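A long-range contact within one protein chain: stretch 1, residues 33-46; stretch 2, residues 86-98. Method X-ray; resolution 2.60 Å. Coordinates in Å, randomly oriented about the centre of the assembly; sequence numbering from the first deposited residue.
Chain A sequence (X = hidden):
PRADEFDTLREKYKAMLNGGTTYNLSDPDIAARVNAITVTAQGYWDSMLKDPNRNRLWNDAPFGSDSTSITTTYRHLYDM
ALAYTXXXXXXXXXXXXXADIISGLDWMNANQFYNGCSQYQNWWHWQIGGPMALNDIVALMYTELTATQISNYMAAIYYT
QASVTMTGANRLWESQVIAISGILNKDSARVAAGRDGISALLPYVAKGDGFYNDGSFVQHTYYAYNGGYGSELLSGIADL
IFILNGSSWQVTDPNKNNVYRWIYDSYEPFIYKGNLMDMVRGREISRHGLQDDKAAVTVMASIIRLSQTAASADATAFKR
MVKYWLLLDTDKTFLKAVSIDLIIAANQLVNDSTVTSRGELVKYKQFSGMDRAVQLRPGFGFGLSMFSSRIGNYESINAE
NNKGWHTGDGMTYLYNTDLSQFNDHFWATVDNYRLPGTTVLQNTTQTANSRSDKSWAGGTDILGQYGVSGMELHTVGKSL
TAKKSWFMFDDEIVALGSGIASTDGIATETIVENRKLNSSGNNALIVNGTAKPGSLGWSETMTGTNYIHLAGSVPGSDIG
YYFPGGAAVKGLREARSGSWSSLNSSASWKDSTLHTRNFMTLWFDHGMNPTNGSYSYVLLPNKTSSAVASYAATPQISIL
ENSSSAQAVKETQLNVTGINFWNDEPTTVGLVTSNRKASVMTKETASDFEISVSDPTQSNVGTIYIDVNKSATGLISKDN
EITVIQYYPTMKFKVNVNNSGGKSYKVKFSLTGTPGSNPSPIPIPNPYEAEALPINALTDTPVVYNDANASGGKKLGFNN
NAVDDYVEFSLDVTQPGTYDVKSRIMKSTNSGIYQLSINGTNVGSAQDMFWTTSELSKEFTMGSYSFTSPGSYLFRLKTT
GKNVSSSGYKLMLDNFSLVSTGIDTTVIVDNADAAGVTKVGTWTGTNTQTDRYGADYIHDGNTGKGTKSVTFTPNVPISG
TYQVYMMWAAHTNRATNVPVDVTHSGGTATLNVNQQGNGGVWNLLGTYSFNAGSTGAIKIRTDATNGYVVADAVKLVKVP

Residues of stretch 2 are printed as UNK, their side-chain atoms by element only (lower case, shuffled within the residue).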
ATOM      1  N   ARG A  33      31.594 -28.343  10.476  1.00 24.28           N
ATOM      2  CA  ARG A  33      30.287 -28.627  11.062  1.00 21.58           C
ATOM      3  C   ARG A  33      30.320 -29.914  11.891  1.00 22.44           C
ATOM      4  O   ARG A  33      29.777 -29.971  12.996  1.00 21.53           O
ATOM      5  CB  ARG A  33      29.217 -28.683   9.967  1.00 20.50           C
ATOM      6  CG  ARG A  33      27.822 -29.032  10.446  1.00 23.10           C
ATOM      7  CD  ARG A  33      27.408 -28.229  11.672  1.00 24.14           C
ATOM      8  NE  ARG A  33      27.254 -26.813  11.379  1.00 34.71           N
ATOM      9  CZ  ARG A  33      27.062 -25.882  12.304  1.00 35.12           C
ATOM     10  NH1 ARG A  33      27.000 -26.228  13.583  1.00 33.87           N
ATOM     11  NH2 ARG A  33      26.939 -24.608  11.949  1.00 33.01           N
ATOM     12  N   VAL A  34      30.972 -30.939  11.355  1.00 23.65           N
ATOM     13  CA  VAL A  34      31.102 -32.212  12.048  1.00 19.50           C
ATOM     14  C   VAL A  34      31.785 -32.026  13.396  1.00 20.33           C
ATOM     15  O   VAL A  34      31.305 -32.509  14.427  1.00 18.79           O
ATOM     16  CB  VAL A  34      31.903 -33.214  11.207  1.00 25.35           C
ATOM     17  CG1 VAL A  34      32.247 -34.453  12.026  1.00 20.14           C
ATOM     18  CG2 VAL A  34      31.125 -33.586   9.961  1.00 21.53           C
ATOM     19  N   ASN A  35      32.902 -31.314  13.386  1.00 21.63           N
ATOM     20  CA  ASN A  35      33.572 -30.972  14.627  1.00 20.36           C
ATOM     21  C   ASN A  35      32.648 -30.220  15.591  1.00 21.88           C
ATOM     22  O   ASN A  35      32.510 -30.608  16.755  1.00 23.46           O
ATOM     23  CB  ASN A  35      34.843 -30.169  14.356  1.00 22.60           C
ATOM     24  CG  ASN A  35      35.403 -29.530  15.615  1.00 33.87           C
ATOM     25  OD1 ASN A  35      35.907 -30.215  16.502  1.00 31.21           O
ATOM     26  ND2 ASN A  35      35.306 -28.207  15.699  1.00 41.69           N
ATOM     27  N   ALA A  36      32.000 -29.167  15.102  1.00 22.05           N
ATOM     28  CA  ALA A  36      31.068 -28.394  15.920  1.00 17.04           C
ATOM     29  C   ALA A  36      29.996 -29.284  16.545  1.00 19.56           C
ATOM     30  O   ALA A  36      29.674 -29.151  17.734  1.00 21.44           O
ATOM     31  CB  ALA A  36      30.432 -27.301  15.096  1.00 15.61           C
ATOM     32  N   ILE A  37      29.460 -30.199  15.744  1.00 15.83           N
ATOM     33  CA  ILE A  37      28.472 -31.163  16.224  1.00 15.90           C
ATOM     34  C   ILE A  37      29.040 -32.045  17.331  1.00 20.48           C
ATOM     35  O   ILE A  37      28.394 -32.262  18.367  1.00 19.42           O
ATOM     36  CB  ILE A  37      27.961 -32.038  15.070  1.00 15.21           C
ATOM     37  CG1 ILE A  37      27.101 -31.194  14.120  1.00 16.79           C
ATOM     38  CG2 ILE A  37      27.190 -33.224  15.596  1.00 14.59           C
ATOM     39  CD1 ILE A  37      26.634 -31.933  12.882  1.00 19.51           C
ATOM     40  N   THR A  38      30.257 -32.538  17.115  1.00 21.52           N
ATOM     41  CA  THR A  38      30.925 -33.408  18.080  1.00 15.60           C
ATOM     42  C   THR A  38      31.171 -32.689  19.405  1.00 19.23           C
ATOM     43  O   THR A  38      30.833 -33.199  20.480  1.00 20.46           O
ATOM     44  CB  THR A  38      32.269 -33.908  17.536  1.00 18.31           C
ATOM     45  OG1 THR A  38      32.065 -34.595  16.289  1.00 16.45           O
ATOM     46  CG2 THR A  38      32.928 -34.839  18.544  1.00 16.08           C
ATOM     47  N   VAL A  39      31.757 -31.498  19.321  1.00 16.88           N
ATOM     48  CA  VAL A  39      32.087 -30.724  20.510  1.00 14.73           C
ATOM     49  C   VAL A  39      30.845 -30.421  21.348  1.00 22.62           C
ATOM     50  O   VAL A  39      30.851 -30.609  22.573  1.00 24.52           O
ATOM     51  CB  VAL A  39      32.798 -29.411  20.138  1.00 13.05           C
ATOM     52  CG1 VAL A  39      32.931 -28.506  21.349  1.00  8.56           C
ATOM     53  CG2 VAL A  39      34.156 -29.709  19.539  1.00 17.37           C
ATOM     54  N   THR A  40      29.783 -29.969  20.683  1.00 17.22           N
ATOM     55  CA  THR A  40      28.529 -29.650  21.359  1.00 15.78           C
ATOM     56  C   THR A  40      27.980 -30.867  22.096  1.00 18.50           C
ATOM     57  O   THR A  40      27.586 -30.776  23.264  1.00 19.67           O
ATOM     58  CB  THR A  40      27.470 -29.102  20.370  1.00 16.64           C
ATOM     59  OG1 THR A  40      27.846 -27.792  19.939  1.00  9.31           O
ATOM     60  CG2 THR A  40      26.119 -29.010  21.031  1.00 17.99           C
ATOM     61  N   ALA A  41      27.970 -32.011  21.420  1.00 18.89           N
ATOM     62  CA  ALA A  41      27.498 -33.239  22.045  1.00 20.59           C
ATOM     63  C   ALA A  41      28.341 -33.609  23.261  1.00 20.29           C
ATOM     64  O   ALA A  41      27.796 -33.954  24.311  1.00 21.27           O
ATOM     65  CB  ALA A  41      27.486 -34.365  21.058  1.00 19.04           C
ATOM     66  N   GLN A  42      29.663 -33.537  23.133  1.00 20.61           N
ATOM     67  CA  GLN A  42      30.525 -33.854  24.270  1.00 21.58           C
ATOM     68  C   GLN A  42      30.194 -32.923  25.431  1.00 22.65           C
ATOM     69  O   GLN A  42      30.170 -33.349  26.586  1.00 17.94           O
ATOM     70  CB  GLN A  42      32.010 -33.762  23.911  1.00 18.64           C
ATOM     71  CG  GLN A  42      32.942 -34.377  24.968  1.00 18.27           C
ATOM     72  CD  GLN A  42      32.663 -35.863  25.216  1.00 20.78           C
ATOM     73  OE1 GLN A  42      32.609 -36.656  24.282  1.00 27.87           O
ATOM     74  NE2 GLN A  42      32.491 -36.238  26.478  1.00 22.74           N
ATOM     75  N   GLY A  43      29.905 -31.664  25.112  1.00 18.16           N
ATOM     76  CA  GLY A  43      29.527 -30.700  26.128  1.00 16.76           C
ATOM     77  C   GLY A  43      28.360 -31.141  27.003  1.00 22.90           C
ATOM     78  O   GLY A  43      28.467 -31.195  28.240  1.00 18.83           O
ATOM     79  N   TYR A  44      27.238 -31.451  26.363  1.00 22.00           N
ATOM     80  CA  TYR A  44      26.030 -31.800  27.096  1.00 19.08           C
ATOM     81  C   TYR A  44      26.138 -33.189  27.696  1.00 20.26           C
ATOM     82  O   TYR A  44      25.468 -33.495  28.684  1.00 23.49           O
ATOM     83  CB  TYR A  44      24.799 -31.681  26.196  1.00 20.19           C
ATOM     84  CG  TYR A  44      24.490 -30.248  25.829  1.00 23.15           C
ATOM     85  CD1 TYR A  44      24.368 -29.280  26.813  1.00 20.87           C
ATOM     86  CD2 TYR A  44      24.333 -29.857  24.502  1.00 22.39           C
ATOM     87  CE1 TYR A  44      24.099 -27.970  26.493  1.00 21.65           C
ATOM     88  CE2 TYR A  44      24.056 -28.542  24.175  1.00 19.14           C
ATOM     89  CZ  TYR A  44      23.943 -27.604  25.178  1.00 22.84           C
ATOM     90  OH  TYR A  44      23.667 -26.291  24.881  1.00 32.04           O
ATOM     91  N   TRP A  45      26.977 -34.031  27.098  1.00 19.12           N
ATOM     92  CA  TRP A  45      27.207 -35.368  27.635  1.00 22.50           C
ATOM     93  C   TRP A  45      27.960 -35.219  28.963  1.00 23.98           C
ATOM     94  O   TRP A  45      27.657 -35.882  29.963  1.00 23.29           O
ATOM     95  CB  TRP A  45      28.012 -36.218  26.648  1.00 18.49           C
ATOM     96  CG  TRP A  45      28.017 -37.678  26.979  1.00 17.21           C
ATOM     97  CD1 TRP A  45      27.193 -38.325  27.858  1.00 22.79           C
ATOM     98  CD2 TRP A  45      28.886 -38.679  26.435  1.00 17.27           C
ATOM     99  NE1 TRP A  45      27.494 -39.666  27.893  1.00 18.58           N
ATOM    100  CE2 TRP A  45      28.531 -39.910  27.029  1.00 21.50           C
ATOM    101  CE3 TRP A  45      29.928 -38.655  25.507  1.00 14.56           C
ATOM    102  CZ2 TRP A  45      29.186 -41.107  26.725  1.00 19.68           C
ATOM    103  CZ3 TRP A  45      30.579 -39.845  25.209  1.00 19.32           C
ATOM    104  CH2 TRP A  45      30.206 -41.053  25.819  1.00 18.05           C
ATOM    105  N   ASP A  46      28.933 -34.317  28.957  1.00 19.75           N
ATOM    106  CA  ASP A  46      29.743 -34.049  30.123  1.00 20.98           C
ATOM    107  C   ASP A  46      28.914 -33.481  31.259  1.00 22.07           C
ATOM    108  O   ASP A  46      29.100 -33.864  32.406  1.00 26.84           O
ATOM    109  CB  ASP A  46      30.889 -33.098  29.764  1.00 22.85           C
ATOM    110  CG  ASP A  46      31.984 -33.785  28.965  1.00 26.35           C
ATOM    111  OD1 ASP A  46      31.980 -35.040  28.907  1.00 27.98           O
ATOM    112  OD2 ASP A  46      32.846 -33.078  28.403  1.00 26.91           O
ATOM    113  N   UNK A  86      26.273 -38.871  13.248  1.00 22.01           N
ATOM    114  CA  UNK A  86      26.919 -38.054  12.228  1.00 20.95           C
ATOM    115  C   UNK A  86      28.153 -38.738  11.649  1.00 25.22           C
ATOM    116  O   UNK A  86      29.133 -39.009  12.356  1.00 27.52           O
ATOM    117  c   UNK A  86      27.291 -36.648  12.763  1.00 18.98           C
ATOM    118  c   UNK A  86      28.105 -35.871  11.736  1.00 16.09           C
ATOM    119  o   UNK A  86      26.098 -35.915  13.052  1.00 17.87           O
ATOM    120  N   UNK A  87      28.085 -39.021  10.357  1.00 26.06           N
ATOM    121  CA  UNK A  87      29.216 -39.551   9.627  1.00 24.57           C
ATOM    122  C   UNK A  87      30.403 -38.624   9.771  1.00 25.48           C
ATOM    123  O   UNK A  87      30.322 -37.446   9.426  1.00 25.50           O
ATOM    124  c   UNK A  87      32.150 -41.096   5.797  1.00 22.72           C
ATOM    125  c   UNK A  87      31.472 -41.962   6.626  1.00 25.74           C
ATOM    126  o   UNK A  87      33.200 -41.559   5.048  1.00 28.51           O
ATOM    127  c   UNK A  87      31.781 -39.771   5.718  1.00 24.92           C
ATOM    128  c   UNK A  87      28.869 -39.677   8.148  1.00 22.60           C
ATOM    129  c   UNK A  87      30.415 -41.497   7.382  1.00 24.10           C
ATOM    130  c   UNK A  87      30.719 -39.313   6.483  1.00 26.32           C
ATOM    131  c   UNK A  87      30.017 -40.171   7.319  1.00 22.75           C
ATOM    132  N   UNK A  88      31.505 -39.161  10.282  1.00 25.96           N
ATOM    133  CA  UNK A  88      32.736 -38.404  10.409  1.00 22.37           C
ATOM    134  C   UNK A  88      32.973 -37.939  11.828  1.00 23.61           C
ATOM    135  O   UNK A  88      34.068 -37.484  12.171  1.00 25.35           O
ATOM    136  N   UNK A  89      31.942 -38.047  12.658  1.00 20.23           N
ATOM    137  CA  UNK A  89      32.042 -37.613  14.045  1.00 24.03           C
ATOM    138  C   UNK A  89      32.822 -38.636  14.869  1.00 26.85           C
ATOM    139  O   UNK A  89      32.584 -39.848  14.755  1.00 25.56           O
ATOM    140  c   UNK A  89      30.646 -37.422  14.643  1.00 21.22           C
ATOM    141  o   UNK A  89      30.734 -37.057  16.010  1.00 20.49           O
ATOM    142  N   UNK A  90      33.734 -38.157  15.712  1.00 20.56           N
ATOM    143  CA  UNK A  90      34.528 -39.066  16.537  1.00 22.31           C
ATOM    144  C   UNK A  90      33.659 -39.736  17.585  1.00 19.30           C
ATOM    145  O   UNK A  90      34.110 -40.625  18.296  1.00 28.37           O
ATOM    146  o   UNK A  90      35.309 -37.631  18.350  1.00 21.16           O
ATOM    147  c   UNK A  90      35.711 -38.350  17.203  1.00 21.56           C
ATOM    148  N   UNK A  91      32.408 -39.304  17.670  1.00 19.34           N
ATOM    149  CA  UNK A  91      31.448 -39.889  18.591  1.00 18.10           C
ATOM    150  C   UNK A  91      30.441 -40.768  17.870  1.00 20.52           C
ATOM    151  O   UNK A  91      29.507 -41.270  18.492  1.00 24.77           O
ATOM    152  c   UNK A  91      31.422 -38.089  20.468  1.00 24.15           C
ATOM    153  c   UNK A  91      30.690 -38.793  19.333  1.00 19.06           C
ATOM    154  c   UNK A  91      31.595 -39.055  21.627  1.00 17.98           C
ATOM    155  c   UNK A  91      30.629 -36.868  20.896  1.00 21.12           C
ATOM    156  N   UNK A  92      30.605 -40.947  16.562  1.00 17.92           N
ATOM    157  CA  UNK A  92      29.628 -41.741  15.823  1.00 19.75           C
ATOM    158  C   UNK A  92      29.628 -43.187  16.293  1.00 21.89           C
ATOM    159  O   UNK A  92      30.672 -43.821  16.372  1.00 24.38           O
ATOM    160  n   UNK A  92      28.109 -42.740  11.212  1.00 21.11           N
ATOM    161  o   UNK A  92      30.274 -42.303  11.619  1.00 23.48           O
ATOM    162  c   UNK A  92      28.813 -42.455  13.515  1.00 19.79           C
ATOM    163  c   UNK A  92      29.868 -41.687  14.317  1.00 20.95           C
ATOM    164  c   UNK A  92      29.128 -42.496  12.028  1.00 24.88           C
ATOM    165  N   UNK A  93      28.450 -43.689  16.635  1.00 23.17           N
ATOM    166  CA  UNK A  93      28.298 -45.079  17.009  1.00 24.25           C
ATOM    167  C   UNK A  93      28.745 -45.401  18.424  1.00 30.19           C
ATOM    168  O   UNK A  93      28.688 -46.561  18.844  1.00 25.43           O
ATOM    169  N   UNK A  94      29.184 -44.381  19.157  1.00 22.97           N
ATOM    170  CA  UNK A  94      29.632 -44.558  20.536  1.00 20.64           C
ATOM    171  C   UNK A  94      28.572 -45.223  21.420  1.00 23.07           C
ATOM    172  O   UNK A  94      27.470 -44.697  21.587  1.00 24.48           O
ATOM    173  c   UNK A  94      30.722 -43.331  22.452  1.00 21.32           C
ATOM    174  n   UNK A  94      31.985 -42.925  22.489  1.00 15.76           N
ATOM    175  o   UNK A  94      30.127 -43.764  23.448  1.00 22.01           O
ATOM    176  c   UNK A  94      30.025 -43.209  21.118  1.00 19.10           C
ATOM    177  N   UNK A  95      28.916 -46.374  21.992  1.00 24.60           N
ATOM    178  CA  UNK A  95      27.935 -47.196  22.704  1.00 22.58           C
ATOM    179  C   UNK A  95      27.502 -46.590  24.022  1.00 24.18           C
ATOM    180  O   UNK A  95      26.338 -46.709  24.412  1.00 28.90           O
ATOM    181  c   UNK A  95      28.471 -48.593  22.928  1.00 14.08           C
ATOM    182  N   UNK A  96      28.442 -45.952  24.713  1.00 18.71           N
ATOM    183  CA  UNK A  96      28.142 -45.329  25.993  1.00 20.30           C
ATOM    184  C   UNK A  96      27.237 -44.122  25.767  1.00 23.40           C
ATOM    185  O   UNK A  96      26.278 -43.912  26.508  1.00 21.39           O
ATOM    186  c   UNK A  96      29.414 -44.925  26.694  1.00 17.16           C
ATOM    187  N   UNK A  97      27.548 -43.342  24.731  1.00 25.58           N
ATOM    188  CA  UNK A  97      26.711 -42.217  24.307  1.00 20.18           C
ATOM    189  C   UNK A  97      25.291 -42.689  24.010  1.00 20.59           C
ATOM    190  O   UNK A  97      24.328 -42.142  24.545  1.00 20.23           O
ATOM    191  c   UNK A  97      27.307 -41.552  23.065  1.00 19.70           C
ATOM    192  c   UNK A  97      26.635 -40.275  22.562  1.00 19.24           C
ATOM    193  c   UNK A  97      27.437 -39.668  21.414  1.00 15.27           C
ATOM    194  c   UNK A  97      26.507 -39.294  23.706  1.00 18.06           C
ATOM    195  N   UNK A  98      25.180 -43.714  23.164  1.00 20.90           N
ATOM    196  CA  UNK A  98      23.898 -44.342  22.843  1.00 21.05           C
ATOM    197  C   UNK A  98      23.105 -44.672  24.107  1.00 23.74           C
ATOM    198  O   UNK A  98      21.941 -44.287  24.242  1.00 24.41           O
ATOM    199  n   UNK A  98      21.519 -49.543  21.333  1.00 29.95           N
ATOM    200  c   UNK A  98      24.119 -45.612  22.010  1.00 22.65           C
ATOM    201  c   UNK A  98      22.865 -46.466  21.792  1.00 25.00           C
ATOM    202  c   UNK A  98      23.160 -47.671  20.893  1.00 24.93           C
ATOM    203  c   UNK A  98      22.888 -49.000  21.604  1.00 35.30           C
TER
HETATM  204  O   HOH W   1      34.784 -35.274  14.755  1.00 24.59           O

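Position 86 carries three side-chain atoms, a carbon bearing one oxygen and one carbon, lying against Val 34 and Ile 37: Thr 86. Its methyl CG2 lies 4.2 Å from Val 34 CG2 and its OG1 3.9 Å from Ile 37 CG2, while that hydroxyl is hydrogen-bonded elsewhere in the structure, so a buried polar group is satisfied beside apolar neighbours.

Position 87 has one carbon, then a six-carbon ring bearing an oxygen; its CA-to-CB bond points away from the helix, and its contact with Val 34 is made by the backbone. It is Tyr 87, with O 4.0 Å from Val 34 CG2.

Position 88 has no side-chain atoms, and its backbone packs on Val 34: Gly 88. At phi 102° and psi -13°, a CB would jam against the carbonyl O of Tyr 87, so glycine suits this type II turn; its own O packs 3.5 Å from Val 34 CG1.

Position 89 ends one carbon in a single oxygen, which meets the hydroxyl of Thr 38: Ser 89. OG lies 2.8 Å from Thr 38 OG1, within hydrogen-bonding distance, and accepts a hydrogen bond from the backbone N of residue 91 to OG at 3.3 Å, which ties the side chain back onto the turn that begins at this residue.

Position 90, again one carbon and one oxygen, near the methyl of Thr 38, is Ser 90, an exposed residue with OG 3.7 Å from Thr 38 CG2.

Position 91 has four carbons forked at the second, lying against Ala 41 and Trp 45: Leu 91. Buried, it reaches Ala 41 CB through CD1 (4.0 Å) and Trp 45 CZ3 through CD2 (3.8 Å), a good fit for a branched apolar chain.

Position 92 has three carbons, the last bearing oxygen and nitrogen, exposed and clear of the helix: Gln 92. Position 93, bare, is Gly 93, whose positive phi of 78° favours glycine.

Position 94 has two carbons, the second bearing oxygen and nitrogen, beside the ring of Trp 45: Asn 94. OD1 caps the next helix, accepting from the backbone N of residue 97 at 2.9 Å, and lies 3.6 Å from Trp 45 CH2.

Positions 95 and 96 each have one carbon, the first with its CA-to-CB bond pointing away, the second against Trp 45: Ala 95 and Ala 96, whose small CB fits 3.8 Å from Trp 45 CZ2.

Position 97, four carbons forked at the second, over the ring of Trp 45, is Leu 97; CD1 sits over the five-membered ring of Trp 45, 3.9 Å from its centroid, a CH-pi contact. Position 98, four carbons in a row ending in nitrogen, is Lys 98, whose CA-to-CB bond points away from stretch 1 and whose NZ is hydrogen-bonded elsewhere in the structure.

The contact thus runs along one helix: turns pack on Val 34, a water links Thr 38 OG1 (3.2 Å) to Ser 90 N (3.2 Å), and Trp 45 receives Leu 91 and the capped helix start.

Stretch 2 86-98: TYGSSLQGNAALK
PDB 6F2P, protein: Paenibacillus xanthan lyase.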